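Local coordinates for protein mRNA interferase toxin RelE (PDB 4FXI) that cleaves mRNA codons in the ribosomal A site during amino acid starvation, shutting down translation as the toxin of a type II toxin-antitoxin pair, at residues P37-N42 and L62-I67; S58-V63 and V78-R83; F74-G79 and S88-R93. The protein carries 1 engineered substitution. All coordinates share one frame; numbering follows the deposited sequence.

Contact 1 (P37-N42 and L62-I67); sequences PRIEAN and LVYQVI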
# COMPACT_ATOMS: atom_id res chain seq x y z
N PRO A 37 4.76 10.85 0.65
CA PRO A 37 4.69 9.39 0.53
C PRO A 37 6.03 8.66 0.43
O PRO A 37 6.06 7.46 0.62
CB PRO A 37 3.87 9.20 -0.75
CG PRO A 37 4.23 10.40 -1.58
CD PRO A 37 4.29 11.53 -0.57
N ARG A 38 7.11 9.37 0.13
CA ARG A 38 8.41 8.72 0.08
C ARG A 38 8.98 8.71 1.48
O ARG A 38 9.46 9.73 1.98
CB ARG A 38 9.33 9.42 -0.90
CG ARG A 38 8.81 9.36 -2.34
CD ARG A 38 9.85 9.90 -3.31
NE ARG A 38 9.40 9.89 -4.70
CZ ARG A 38 9.40 8.82 -5.48
NH1 ARG A 38 9.82 7.65 -5.00
NH2 ARG A 38 8.98 8.91 -6.73
N ILE A 39 8.83 7.57 2.14
CA ILE A 39 9.31 7.40 3.50
C ILE A 39 10.37 6.32 3.33
O ILE A 39 10.04 5.16 3.14
CB ILE A 39 8.17 6.89 4.40
CG1 ILE A 39 7.05 7.94 4.47
CG2 ILE A 39 8.67 6.58 5.80
CD1 ILE A 39 5.80 7.43 5.14
N GLU A 40 11.63 6.73 3.39
CA GLU A 40 12.74 5.86 2.99
C GLU A 40 12.79 4.57 3.80
O GLU A 40 13.13 3.50 3.26
CB GLU A 40 14.06 6.63 3.05
CG GLU A 40 15.28 5.82 2.65
CD GLU A 40 15.35 5.50 1.17
OE1 GLU A 40 14.54 6.04 0.38
OE2 GLU A 40 16.22 4.69 0.79
N ALA A 41 12.42 4.65 5.07
CA ALA A 41 12.42 3.48 5.95
C ALA A 41 11.48 2.38 5.46
O ALA A 41 11.67 1.20 5.76
CB ALA A 41 12.07 3.87 7.38
N ASN A 42 10.48 2.79 4.69
CA ASN A 42 9.43 1.88 4.26
C ASN A 42 9.55 1.49 2.80
O ASN A 42 8.65 0.84 2.23
CB ASN A 42 8.06 2.52 4.51
CG ASN A 42 7.78 2.74 5.98
OD1 ASN A 42 8.45 2.18 6.85
ND2 ASN A 42 6.77 3.54 6.27
N LEU A 62 -0.06 -2.74 3.31
CA LEU A 62 -0.49 -2.06 2.10
C LEU A 62 0.76 -1.72 1.30
O LEU A 62 1.74 -1.21 1.84
CB LEU A 62 -1.31 -0.79 2.43
CG LEU A 62 -1.88 -0.01 1.24
CD1 LEU A 62 -3.23 0.63 1.59
CD2 LEU A 62 -0.92 1.07 0.71
N VAL A 63 0.73 -2.03 0.00
CA VAL A 63 1.84 -1.68 -0.86
C VAL A 63 1.41 -0.61 -1.86
O VAL A 63 0.36 -0.72 -2.49
CB VAL A 63 2.37 -2.92 -1.62
CG1 VAL A 63 3.52 -2.52 -2.53
CG2 VAL A 63 2.82 -4.00 -0.62
N TYR A 64 2.21 0.44 -2.01
CA TYR A 64 1.86 1.49 -2.95
C TYR A 64 3.04 1.91 -3.80
O TYR A 64 4.19 1.78 -3.39
CB TYR A 64 1.26 2.71 -2.22
CG TYR A 64 2.18 3.41 -1.24
CD1 TYR A 64 3.03 4.44 -1.65
CD2 TYR A 64 2.18 3.07 0.11
CE1 TYR A 64 3.87 5.09 -0.73
CE2 TYR A 64 3.00 3.72 1.03
CZ TYR A 64 3.85 4.72 0.60
OH TYR A 64 4.65 5.35 1.53
N GLN A 65 2.73 2.44 -4.98
CA GLN A 65 3.72 2.96 -5.90
C GLN A 65 3.60 4.48 -5.94
O GLN A 65 2.50 5.01 -6.06
CB GLN A 65 3.45 2.39 -7.29
CG GLN A 65 4.41 2.82 -8.37
CD GLN A 65 4.02 2.28 -9.74
OE1 GLN A 65 2.85 2.31 -10.12
NE2 GLN A 65 4.98 1.77 -10.47
N VAL A 66 4.72 5.20 -5.84
CA VAL A 66 4.65 6.65 -5.99
C VAL A 66 4.88 7.05 -7.45
O VAL A 66 5.88 6.68 -8.05
CB VAL A 66 5.66 7.35 -5.10
CG1 VAL A 66 5.62 8.86 -5.36
CG2 VAL A 66 5.34 7.04 -3.64
N ILE A 67 3.95 7.81 -8.02
CA ILE A 67 4.04 8.17 -9.43
C ILE A 67 4.10 9.68 -9.58
O ILE A 67 3.07 10.36 -9.66
CB ILE A 67 2.84 7.61 -10.24
CG1 ILE A 67 2.68 6.10 -9.97
CG2 ILE A 67 3.02 7.89 -11.74
CD1 ILE A 67 1.48 5.47 -10.64
O HOH W 1 4.92 4.07 4.15

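Contact 2 (S58-V63 and V78-R83); sequences SGYRLV and VGKAER. Engineered in segment 78-83: Ala81 (natural residue Arg). With SO4 (sulfate ion), chain D.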
# COMPACT_ATOMS: atom_id res chain seq x y z
N SER A 58 -1.11 -7.46 12.79
CA SER A 58 -2.29 -7.96 12.08
C SER A 58 -2.15 -9.31 11.33
O SER A 58 -2.99 -10.19 11.53
CB SER A 58 -2.97 -6.87 11.23
OG SER A 58 -2.03 -6.02 10.62
N GLY A 59 -1.14 -9.50 10.48
CA GLY A 59 -0.17 -8.51 10.06
C GLY A 59 -0.45 -8.14 8.61
O GLY A 59 0.23 -8.58 7.68
N TYR A 60 -1.48 -7.34 8.43
CA TYR A 60 -1.85 -6.82 7.13
C TYR A 60 -0.87 -5.76 6.66
O TYR A 60 -0.21 -5.11 7.47
CB TYR A 60 -3.27 -6.26 7.19
CG TYR A 60 -4.32 -7.32 6.99
CD1 TYR A 60 -4.76 -8.10 8.04
CD2 TYR A 60 -4.87 -7.55 5.73
CE1 TYR A 60 -5.71 -9.08 7.86
CE2 TYR A 60 -5.82 -8.52 5.54
CZ TYR A 60 -6.24 -9.28 6.60
OH TYR A 60 -7.20 -10.26 6.41
N ARG A 61 -0.76 -5.61 5.34
CA ARG A 61 0.18 -4.67 4.74
C ARG A 61 -0.47 -3.98 3.57
O ARG A 61 -1.33 -4.55 2.90
CB ARG A 61 1.40 -5.42 4.21
CG ARG A 61 2.15 -6.24 5.24
CD ARG A 61 2.84 -5.35 6.25
NE ARG A 61 3.63 -6.14 7.21
CZ ARG A 61 3.18 -6.55 8.39
NH1 ARG A 61 1.94 -6.24 8.78
NH2 ARG A 61 3.96 -7.26 9.18
N LEU A 62 -0.06 -2.74 3.31
CA LEU A 62 -0.49 -2.06 2.10
C LEU A 62 0.76 -1.72 1.30
O LEU A 62 1.74 -1.21 1.84
CB LEU A 62 -1.31 -0.79 2.43
CG LEU A 62 -1.88 -0.01 1.24
CD1 LEU A 62 -3.23 0.63 1.59
CD2 LEU A 62 -0.92 1.07 0.71
N VAL A 63 0.73 -2.03 0.00
CA VAL A 63 1.84 -1.68 -0.86
C VAL A 63 1.41 -0.61 -1.86
O VAL A 63 0.36 -0.72 -2.49
CB VAL A 63 2.37 -2.92 -1.62
CG1 VAL A 63 3.52 -2.52 -2.53
CG2 VAL A 63 2.82 -4.00 -0.62
N VAL A 78 -3.21 -4.82 -1.04
CA VAL A 78 -3.43 -4.87 0.40
C VAL A 78 -3.83 -6.28 0.84
O VAL A 78 -4.78 -6.86 0.31
CB VAL A 78 -4.39 -3.74 0.92
CG1 VAL A 78 -4.90 -2.89 -0.21
CG2 VAL A 78 -5.53 -4.31 1.76
N GLY A 79 -3.06 -6.83 1.77
CA GLY A 79 -3.22 -8.21 2.19
C GLY A 79 -2.18 -8.64 3.21
O GLY A 79 -1.56 -7.81 3.86
N LYS A 80 -1.97 -9.96 3.31
CA LYS A 80 -1.14 -10.56 4.37
C LYS A 80 0.35 -10.66 4.05
O LYS A 80 0.75 -11.04 2.95
CB LYS A 80 -1.65 -11.96 4.70
CG LYS A 80 -3.12 -12.03 5.09
CD LYS A 80 -3.38 -11.29 6.39
CE LYS A 80 -2.62 -11.92 7.54
NZ LYS A 80 -3.01 -11.32 8.85
N ALA A 81 1.18 -10.34 5.05
CA ALA A 81 2.62 -10.50 4.93
C ALA A 81 3.04 -11.97 4.97
O ALA A 81 4.09 -12.34 4.45
CB ALA A 81 3.34 -9.72 6.02
N GLU A 82 2.21 -12.81 5.60
CA GLU A 82 2.48 -14.24 5.74
C GLU A 82 2.70 -14.88 4.37
O GLU A 82 1.87 -14.72 3.47
CB GLU A 82 1.32 -14.93 6.48
CG GLU A 82 1.70 -16.23 7.18
CD GLU A 82 0.78 -16.54 8.36
OE1 GLU A 82 -0.40 -16.88 8.13
OE2 GLU A 82 1.24 -16.43 9.52
N ARG A 83 3.82 -15.58 4.22
CA ARG A 83 4.23 -16.19 2.94
C ARG A 83 4.46 -15.15 1.84
O ARG A 83 4.42 -15.48 0.65
CB ARG A 83 3.22 -17.24 2.48
CG ARG A 83 2.75 -18.20 3.57
CD ARG A 83 1.37 -18.75 3.27
NE ARG A 83 1.40 -20.11 2.72
CZ ARG A 83 0.72 -21.13 3.23
NH1 ARG A 83 -0.06 -20.96 4.29
NH2 ARG A 83 0.82 -22.33 2.67
S SO4 D . 7.05 -7.53 6.64
O1 SO4 D . 8.13 -6.65 7.07
O2 SO4 D . 7.55 -8.45 5.61
O3 SO4 D . 6.55 -8.30 7.77
O4 SO4 D . 5.96 -6.74 6.08

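Contact 3 (F74-G79 and S88-R93); sequences FVISVG and SEAVKR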
# COMPACT_ATOMS: atom_id res chain seq x y z
N PHE A 74 -0.31 5.33 -5.72
CA PHE A 74 -1.08 4.28 -6.37
C PHE A 74 -1.06 3.03 -5.51
O PHE A 74 -0.03 2.36 -5.39
CB PHE A 74 -0.48 4.00 -7.76
CG PHE A 74 -1.23 2.96 -8.55
CD1 PHE A 74 -2.58 3.11 -8.84
CD2 PHE A 74 -0.57 1.84 -9.03
CE1 PHE A 74 -3.25 2.16 -9.58
CE2 PHE A 74 -1.25 0.88 -9.77
CZ PHE A 74 -2.59 1.05 -10.04
N VAL A 75 -2.18 2.72 -4.88
CA VAL A 75 -2.24 1.54 -4.02
C VAL A 75 -2.37 0.29 -4.89
O VAL A 75 -3.34 0.15 -5.61
CB VAL A 75 -3.43 1.60 -3.06
CG1 VAL A 75 -3.50 0.32 -2.21
CG2 VAL A 75 -3.31 2.84 -2.17
N ILE A 76 -1.39 -0.61 -4.83
CA ILE A 76 -1.41 -1.79 -5.71
C ILE A 76 -1.81 -3.10 -5.03
O ILE A 76 -2.27 -4.03 -5.70
CB ILE A 76 -0.05 -2.01 -6.36
CG1 ILE A 76 1.00 -2.17 -5.29
CG2 ILE A 76 0.32 -0.83 -7.22
CD1 ILE A 76 2.36 -2.10 -5.84
N SER A 77 -1.63 -3.18 -3.72
CA SER A 77 -1.85 -4.43 -3.03
C SER A 77 -2.14 -4.21 -1.54
O SER A 77 -1.41 -3.47 -0.86
CB SER A 77 -0.63 -5.34 -3.18
OG SER A 77 -0.87 -6.62 -2.62
N VAL A 78 -3.21 -4.82 -1.04
CA VAL A 78 -3.43 -4.87 0.40
C VAL A 78 -3.83 -6.28 0.84
O VAL A 78 -4.78 -6.86 0.31
CB VAL A 78 -4.39 -3.74 0.92
CG1 VAL A 78 -4.90 -2.89 -0.21
CG2 VAL A 78 -5.53 -4.31 1.76
N GLY A 79 -3.06 -6.83 1.77
CA GLY A 79 -3.22 -8.21 2.19
C GLY A 79 -2.18 -8.64 3.21
O GLY A 79 -1.56 -7.81 3.86
N SER A 88 4.18 -10.55 -3.33
CA SER A 88 4.20 -11.22 -4.63
C SER A 88 3.04 -10.74 -5.51
O SER A 88 3.20 -10.57 -6.72
CB SER A 88 4.18 -12.74 -4.47
OG SER A 88 5.42 -13.20 -3.95
N GLU A 89 1.89 -10.48 -4.90
CA GLU A 89 0.76 -9.93 -5.64
C GLU A 89 1.07 -8.53 -6.18
O GLU A 89 0.71 -8.20 -7.31
CB GLU A 89 -0.50 -9.88 -4.77
CG GLU A 89 -1.43 -11.06 -4.96
CD GLU A 89 -1.81 -11.27 -6.42
OE1 GLU A 89 -1.73 -12.43 -6.89
OE2 GLU A 89 -2.21 -10.30 -7.08
N ALA A 90 1.73 -7.72 -5.36
CA ALA A 90 2.11 -6.38 -5.79
C ALA A 90 3.01 -6.43 -7.03
O ALA A 90 2.80 -5.69 -7.99
CB ALA A 90 2.78 -5.62 -4.66
N VAL A 91 4.00 -7.32 -7.02
CA VAL A 91 4.90 -7.44 -8.16
C VAL A 91 4.12 -7.88 -9.39
O VAL A 91 4.25 -7.31 -10.47
CB VAL A 91 6.05 -8.45 -7.91
CG1 VAL A 91 6.93 -8.52 -9.13
CG2 VAL A 91 6.86 -8.06 -6.70
N LYS A 92 3.29 -8.91 -9.21
CA LYS A 92 2.44 -9.43 -10.26
C LYS A 92 1.55 -8.36 -10.91
O LYS A 92 1.39 -8.33 -12.12
CB LYS A 92 1.59 -10.57 -9.70
CG LYS A 92 0.95 -11.49 -10.72
CD LYS A 92 0.59 -12.82 -10.07
CE LYS A 92 -0.07 -13.78 -11.04
NZ LYS A 92 -1.51 -13.46 -11.25
N ARG A 93 0.98 -7.48 -10.10
CA ARG A 93 0.05 -6.48 -10.62
C ARG A 93 0.75 -5.30 -11.31
O ARG A 93 0.13 -4.57 -12.07
CB ARG A 93 -0.87 -5.96 -9.51
CG ARG A 93 -1.82 -7.03 -8.98
CD ARG A 93 -2.64 -6.53 -7.80
NE ARG A 93 -3.37 -7.64 -7.18
CZ ARG A 93 -4.02 -7.56 -6.03
NH1 ARG A 93 -4.04 -6.41 -5.35
NH2 ARG A 93 -4.66 -8.62 -5.55

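Contact 1 (P37-N42 and L62-I67)
Tyr64 reaches out from strand 60-67 and donates a hydrogen bond from its phenol OH to the carbonyl of Pro37, in the loop that follows helix 20-35. Followed outward, its CB first lies near the carbonyl of Phe74 on the neighbouring strand. CG then sits between the backbone N and the carbonyl carbon (chi1 63°). Farther along one side of the ring, CE1 is 4.1 Å from Pro37 CB, and Val66 CG2 comes up against the same ring edge in the ring plane. At the tip, OH donates to Pro37 O across 2.7 Å. This acceptor lies in the ring plane, and OH in turn lies in the carbonyl plane on a lone pair, with a C=O...O angle of 144°. The phenol oxygen also accepts, from a water 2.9 Å from Tyr64 OH to which Asn42 ND2 donates. One hydroxyl thus links Pro37 directly and Asn42 through the water, the two ends of segment 37-42. Val66, two residues on, splits its branches: CG2 rests 3.9 Å from Pro37 CB, while CG1 faces Arg38. The Arg38 chain is extended from CG to NE, and its guanidinium lies with one face over Val66 CG1, offset toward the rim, NH2 3.6 Å from that methyl. The polar ends of Arg38 are satisfied beyond the contact, by salt bridges to Asp49 and Asp68 and a hydrogen bond to Tyr51 OH. A buried loop-on-sheet junction results, a part of the RelE/ParE toxin fold in which N-terminal helices pack on one face of a small beta sheet; Tyr64 sits near Lys52, the inferred proton acceptor.

Contact 2 (S58-V63 and V78-R83)
Arg61 and Gly79 satisfy each other twice as an antiparallel hydrogen-bonded pair: Arg61 N donates to Gly79 O (2.8 Å), and Gly79 N returns a bond to Arg61 O (3.1 Å). One step outward the ladder fades, since Ala81 N reaches Gly59 O only by a weak bond of 3.3 Å. Tyr60 and Lys80, between these pairs, form a non-hydrogen-bonded pair. The Tyr60 amide turns back instead, donating to Ser58 OG at 2.6 Å in an ST turn that straddles the cis peptide before Gly59. Tyr60 O accepts from Arg61 NH1 (2.8 Å); the oxygen lies near the guanidinium plane, while NH1 stands 56° out of the carbonyl plane. The other two guanidinium nitrogens, NE and NH2, face a sulfate ion, probably from the crystallisation liquor: Arg61 NE donates to sulfate O4 at 2.7 Å and Arg61 NH2 to sulfate O3 at 3.1 Å, with the ion at the edge of the flat group. Lys54 NZ and Tyr87 OH also bond the ion. Over one face of this guanidinium, offset toward the rim, sits CB of the engineered Ala81. Lys80 leaves the strand pointing away, yet a bend at chi2 (-65°) brings CD over the face of the Tyr60 ring, a CH-pi contact 3.6 Å from the centroid. At the inner end, Leu62 and Val78 meet through methyl groups on the opposite side of the sheet from Arg61. The ladder thus sets an arginine beside the position of the inferred proton donor, in the basic RNA-cleavage site of the RelE family; Arg61 is inferred to stabilise the transition state, and the sulfate may mark where a phosphate would sit.

Contact 3 (F74-G79 and S88-R93)
Ala90 of the C-terminal helix presents its methyl group to two adjacent residues of strand 72-78, with Ala90 CB 3.7 Å from Ile76 CD1 and also 3.7 Å from Ser77 CB. Ile76 manages this through its rotamer: CG1 stands between the backbone N and the carbonyl carbon (chi1 58°), and an anti chi2 then places CD1 against Ala90 CB. Ile76 and Ser77 form a classic beta bulge, both facing Val63 on strand 60-67, which is consistent with both meeting one alanine. Ser77 holds OG anti to its backbone N, where the hydroxyl hydrogen-bonds to Val86 O nearer the start of the helix; the same oxygen lies 3.9 Å from Glu89 CB. One turn farther on, Arg93 stretches its chain in extended form from CG to NE, reaching towards Ile76 O. Its CD passes 3.3 Å from Ile76 O, and NH1 donates to this carbonyl at 3.0 Å with an N-H...O angle of 157°, the oxygen lying at the edge of the guanidinium and near its plane. Glu89 CB lies over one face of the guanidinium, offset toward the rim, and its chain, bent at chi2, forms a salt bridge between Glu89 OE2 and Arg93 NE (2.9 Å) whose hydrogen bond is weak in angle. NH2 has its own salt bridge to Glu14 of helix 9-17, a residue that also accepts from Val78 N. The arginine head is thus gripped by a carbonyl and two carboxylates, which should limit its rotation. Helix and strand run at 134°, their axes 7.2 Å apart: the packing of the C-terminal helix against the central sheet, as in the RelE toxin fold.

How the contacts relate
Strand 60-67 runs through contacts 1 and 2, strand 72-78 through contacts 2 and 3, and the two strands are neighbours in the same sheet. Contacts 1 and 3 are largely buried and join the sheet to non-sheet elements: a loop in one case, the C-terminal helix in the other. Contact 2 lies at the sheet's end, only partly buried, where backbone pairing gives way to groups of the inferred active site, Arg61 among them binding sulfate. The chemistry follows: tyrosine and water hydrogen bonds with valine packing in contact 1, ladder bonds and anion binding in contact 2, alanine methyl packing with an arginine ion network in contact 3. Val63, shared by contacts 1 and 2, packs on Ala90 of contact 3.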